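Local structure of inositol-1-monophosphatase (Nostoc sp., 5ZHH) at residues A[99-107]-A[117-125]. The protein probably hydrolyses inositol monophosphates to free inositol and inorganic phosphate, as a member of the inositol monophosphatase family. Residues are numbered along the deposited sequence; the frame is centred on the assembly and turned at random.
Sequences YPAFCVSIG and GVIYDPFHD
Phe-102 and Pro-100 meet the turn at 122-124 just beyond the paired part of an antiparallel β-hairpin, strands 103-110 and 113-121, in the middle of the large mixed sheet of the inositol monophosphatase fold. The pairing itself is regular: Val-104 with Tyr-120 and Ile-106 with Val-118 exchange N-H···O bonds in both directions. The β-branched side chains of Val-104, Ile-106 and Val-118 suit an extended backbone; Val-104 and Val-118 pack against helix 3-25, Ile-106 against Trp-84 and Ile-86 of strand 82-90. On the other face, Cys-103 SG touches Ile-119 CG2 at 3.7 Å beneath helix 191-199. Past the strands, proline and phenylalanine side chains pack against one another. With CG between its backbone N and carbonyl carbon (chi1 54°), Phe-102 brings its ring to the turn, where CE1 lies 3.9 Å from Pro-122 CG and CZ 4.0 Å from Phe-123 CB; Tyr-95 adds an edge-to-face contact. Pro-100, whose ring restrains phi as the centre of an inverse gamma turn requires, points CB toward the other segment, 3.7 Å from Phe-123 CD2, while its carbonyl O meets the edge of the His-124 ring at CE1 (3.2 Å). His-124 also stacks on His-124 of a second subunit, so the turn reaches an interface. Asp-121 organises this turn as an Asx motif: OD1 takes an almost straight bond from His-124 N (171°), and a water donates to OD1 while accepting from Phe-102 N, bridging the segments. Replacing Asp-121 by alanine removes the carboxylate, which would probably leave His-124 N, His-124 ND1 and the water without this acceptor and the imidazole less firmly oriented. OD2 helps to orient that ring, accepting on its syn side from His-124 ND1 at 2.7 Å.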
loop_
_atom_site.group_PDB
_atom_site.type_symbol
_atom_site.label_atom_id
_atom_site.label_comp_id
_atom_site.label_asym_id
_atom_site.label_seq_id
_atom_site.Cartn_x
_atom_site.Cartn_y
_atom_site.Cartn_z
ATOM N N TYR A 99 -12.750 9.588 9.937
ATOM C CA TYR A 99 -12.486 8.449 10.803
ATOM C C TYR A 99 -12.420 7.215 9.915
ATOM O O TYR A 99 -13.362 6.966 9.150
ATOM C CB TYR A 99 -13.575 8.303 11.870
ATOM C CG TYR A 99 -13.206 7.348 12.985
ATOM C CD1 TYR A 99 -12.466 7.780 14.078
ATOM C CD2 TYR A 99 -13.597 6.006 12.945
ATOM C CE1 TYR A 99 -12.119 6.910 15.104
ATOM C CE2 TYR A 99 -13.251 5.126 13.963
ATOM C CZ TYR A 99 -12.515 5.584 15.037
ATOM O OH TYR A 99 -12.166 4.727 16.054
ATOM N N PRO A 100 -11.348 6.452 9.949
ATOM C CA PRO A 100 -11.106 5.410 8.926
ATOM C C PRO A 100 -11.898 4.128 9.159
ATOM O O PRO A 100 -11.356 3.070 9.485
ATOM C CB PRO A 100 -9.593 5.192 9.039
ATOM C CG PRO A 100 -9.284 5.471 10.475
ATOM C CD PRO A 100 -10.302 6.468 10.986
ATOM N N ALA A 101 -13.226 4.214 8.998
ATOM C CA ALA A 101 -14.102 3.038 9.048
ATOM C C ALA A 101 -15.358 3.383 8.242
ATOM O O ALA A 101 -16.404 3.752 8.781
ATOM C CB ALA A 101 -14.451 2.614 10.475
ATOM N N PHE A 102 -15.230 3.293 6.919
ATOM C CA PHE A 102 -16.349 3.503 6.015
ATOM C C PHE A 102 -16.110 2.656 4.772
ATOM O O PHE A 102 -14.984 2.230 4.499
ATOM C CB PHE A 102 -16.518 4.989 5.661
ATOM C CG PHE A 102 -15.273 5.618 5.116
ATOM C CD1 PHE A 102 -14.958 5.513 3.772
ATOM C CD2 PHE A 102 -14.403 6.295 5.954
ATOM C CE1 PHE A 102 -13.800 6.088 3.269
ATOM C CE2 PHE A 102 -13.247 6.865 5.458
ATOM C CZ PHE A 102 -12.945 6.760 4.118
ATOM N N CYS A 103 -17.179 2.413 4.020
ATOM C CA CYS A 103 -17.090 1.464 2.922
ATOM C C CYS A 103 -18.274 1.647 1.987
ATOM O O CYS A 103 -19.237 2.350 2.294
ATOM C CB CYS A 103 -17.057 0.026 3.445
ATOM S SG CYS A 103 -18.584 -0.411 4.310
ATOM N N VAL A 104 -18.174 0.992 0.832
ATOM C CA VAL A 104 -19.291 0.772 -0.077
ATOM C C VAL A 104 -19.786 -0.642 0.178
ATOM O O VAL A 104 -18.976 -1.572 0.300
ATOM C CB VAL A 104 -18.856 0.952 -1.543
ATOM C CG1 VAL A 104 -20.049 0.825 -2.492
ATOM C CG2 VAL A 104 -18.160 2.290 -1.730
ATOM N N SER A 105 -21.104 -0.811 0.294
ATOM C CA SER A 105 -21.706 -2.123 0.520
ATOM C C SER A 105 -22.684 -2.400 -0.612
ATOM O O SER A 105 -23.597 -1.604 -0.850
ATOM C CB SER A 105 -22.419 -2.182 1.878
ATOM O OG SER A 105 -22.983 -3.463 2.117
ATOM N N ILE A 106 -22.494 -3.525 -1.305
ATOM C CA ILE A 106 -23.323 -3.910 -2.447
ATOM C C ILE A 106 -23.777 -5.346 -2.232
ATOM O O ILE A 106 -22.973 -6.279 -2.346
ATOM C CB ILE A 106 -22.565 -3.776 -3.773
ATOM C CG1 ILE A 106 -22.111 -2.329 -3.977
ATOM C CG2 ILE A 106 -23.433 -4.245 -4.930
ATOM C CD1 ILE A 106 -21.292 -2.117 -5.232
ATOM N N GLY A 107 -25.057 -5.534 -1.934
ATOM C CA GLY A 107 -25.603 -6.855 -1.694
ATOM C C GLY A 107 -26.743 -7.147 -2.647
ATOM O O GLY A 107 -27.456 -6.242 -3.084
ATOM N N GLY A 117 -22.497 -10.618 -1.954
ATOM C CA GLY A 117 -22.094 -9.468 -1.172
ATOM C C GLY A 117 -20.685 -8.994 -1.449
ATOM O O GLY A 117 -19.749 -9.797 -1.518
ATOM N N VAL A 118 -20.529 -7.687 -1.630
ATOM C CA VAL A 118 -19.219 -7.059 -1.736
ATOM C C VAL A 118 -19.185 -5.862 -0.801
ATOM O O VAL A 118 -20.095 -5.025 -0.822
ATOM C CB VAL A 118 -18.886 -6.623 -3.178
ATOM C CG1 VAL A 118 -17.530 -5.958 -3.198
ATOM C CG2 VAL A 118 -18.888 -7.830 -4.120
ATOM N N ILE A 119 -18.141 -5.787 0.020
ATOM C CA ILE A 119 -17.916 -4.670 0.931
ATOM C C ILE A 119 -16.491 -4.194 0.716
ATOM O O ILE A 119 -15.545 -4.980 0.847
ATOM C CB ILE A 119 -18.144 -5.079 2.396
ATOM C CG1 ILE A 119 -19.599 -5.504 2.584
ATOM C CG2 ILE A 119 -17.786 -3.941 3.351
ATOM C CD1 ILE A 119 -19.860 -6.253 3.897
ATOM N N TYR A 120 -16.333 -2.920 0.370
ATOM C CA TYR A 120 -15.026 -2.378 0.024
ATOM C C TYR A 120 -14.727 -1.163 0.887
ATOM O O TYR A 120 -15.443 -0.158 0.822
ATOM C CB TYR A 120 -14.950 -2.007 -1.460
ATOM C CG TYR A 120 -13.608 -1.452 -1.866
ATOM C CD1 TYR A 120 -12.437 -2.141 -1.573
ATOM C CD2 TYR A 120 -13.506 -0.235 -2.533
ATOM C CE1 TYR A 120 -11.198 -1.639 -1.940
ATOM C CE2 TYR A 120 -12.266 0.279 -2.901
ATOM C CZ TYR A 120 -11.121 -0.430 -2.597
ATOM O OH TYR A 120 -9.892 0.064 -2.948
ATOM N N ASP A 121 -13.680 -1.273 1.696
ATOM C CA ASP A 121 -13.077 -0.203 2.482
ATOM C C ASP A 121 -12.002 0.440 1.618
ATOM O O ASP A 121 -10.914 -0.126 1.486
ATOM C CB ASP A 121 -12.479 -0.778 3.774
ATOM C CG ASP A 121 -11.705 0.249 4.607
ATOM O OD1 ASP A 121 -11.486 1.401 4.170
ATOM O OD2 ASP A 121 -11.285 -0.129 5.720
ATOM N N PRO A 122 -12.258 1.603 1.008
ATOM C CA PRO A 122 -11.257 2.183 0.100
ATOM C C PRO A 122 -10.096 2.852 0.813
ATOM O O PRO A 122 -9.049 3.053 0.182
ATOM C CB PRO A 122 -12.071 3.204 -0.706
ATOM C CG PRO A 122 -13.135 3.641 0.249
ATOM C CD PRO A 122 -13.480 2.424 1.080
ATOM N N PHE A 123 -10.243 3.198 2.095
ATOM C CA PHE A 123 -9.149 3.841 2.818
ATOM C C PHE A 123 -8.047 2.846 3.152
ATOM O O PHE A 123 -6.860 3.160 3.011
ATOM C CB PHE A 123 -9.669 4.506 4.093
ATOM C CG PHE A 123 -8.637 5.353 4.795
ATOM C CD1 PHE A 123 -8.417 6.666 4.409
ATOM C CD2 PHE A 123 -7.871 4.827 5.822
ATOM C CE1 PHE A 123 -7.462 7.444 5.046
ATOM C CE2 PHE A 123 -6.913 5.599 6.459
ATOM C CZ PHE A 123 -6.711 6.907 6.068
ATOM N N HIS A 124 -8.417 1.643 3.596
ATOM C CA HIS A 124 -7.465 0.574 3.874
ATOM C C HIS A 124 -7.313 -0.389 2.709
ATOM O O HIS A 124 -6.523 -1.338 2.800
ATOM C CB HIS A 124 -7.899 -0.201 5.118
ATOM C CG HIS A 124 -7.969 0.643 6.350
ATOM N ND1 HIS A 124 -9.113 0.756 7.113
ATOM C CD2 HIS A 124 -7.036 1.417 6.952
ATOM C CE1 HIS A 124 -8.879 1.562 8.134
ATOM N NE2 HIS A 124 -7.627 1.976 8.061
ATOM N N ASP A 125 -8.071 -0.179 1.635
ATOM C CA ASP A 125 -8.066 -1.046 0.462
ATOM C C ASP A 125 -8.299 -2.506 0.857
ATOM O O ASP A 125 -7.490 -3.396 0.586
ATOM C CB ASP A 125 -6.763 -0.877 -0.324
ATOM C CG ASP A 125 -6.816 -1.559 -1.668
ATOM O OD1 ASP A 125 -7.912 -1.608 -2.262
ATOM O OD2 ASP A 125 -5.769 -2.055 -2.126
HETATM O O HOH W 1 -12.331 3.061 6.223
#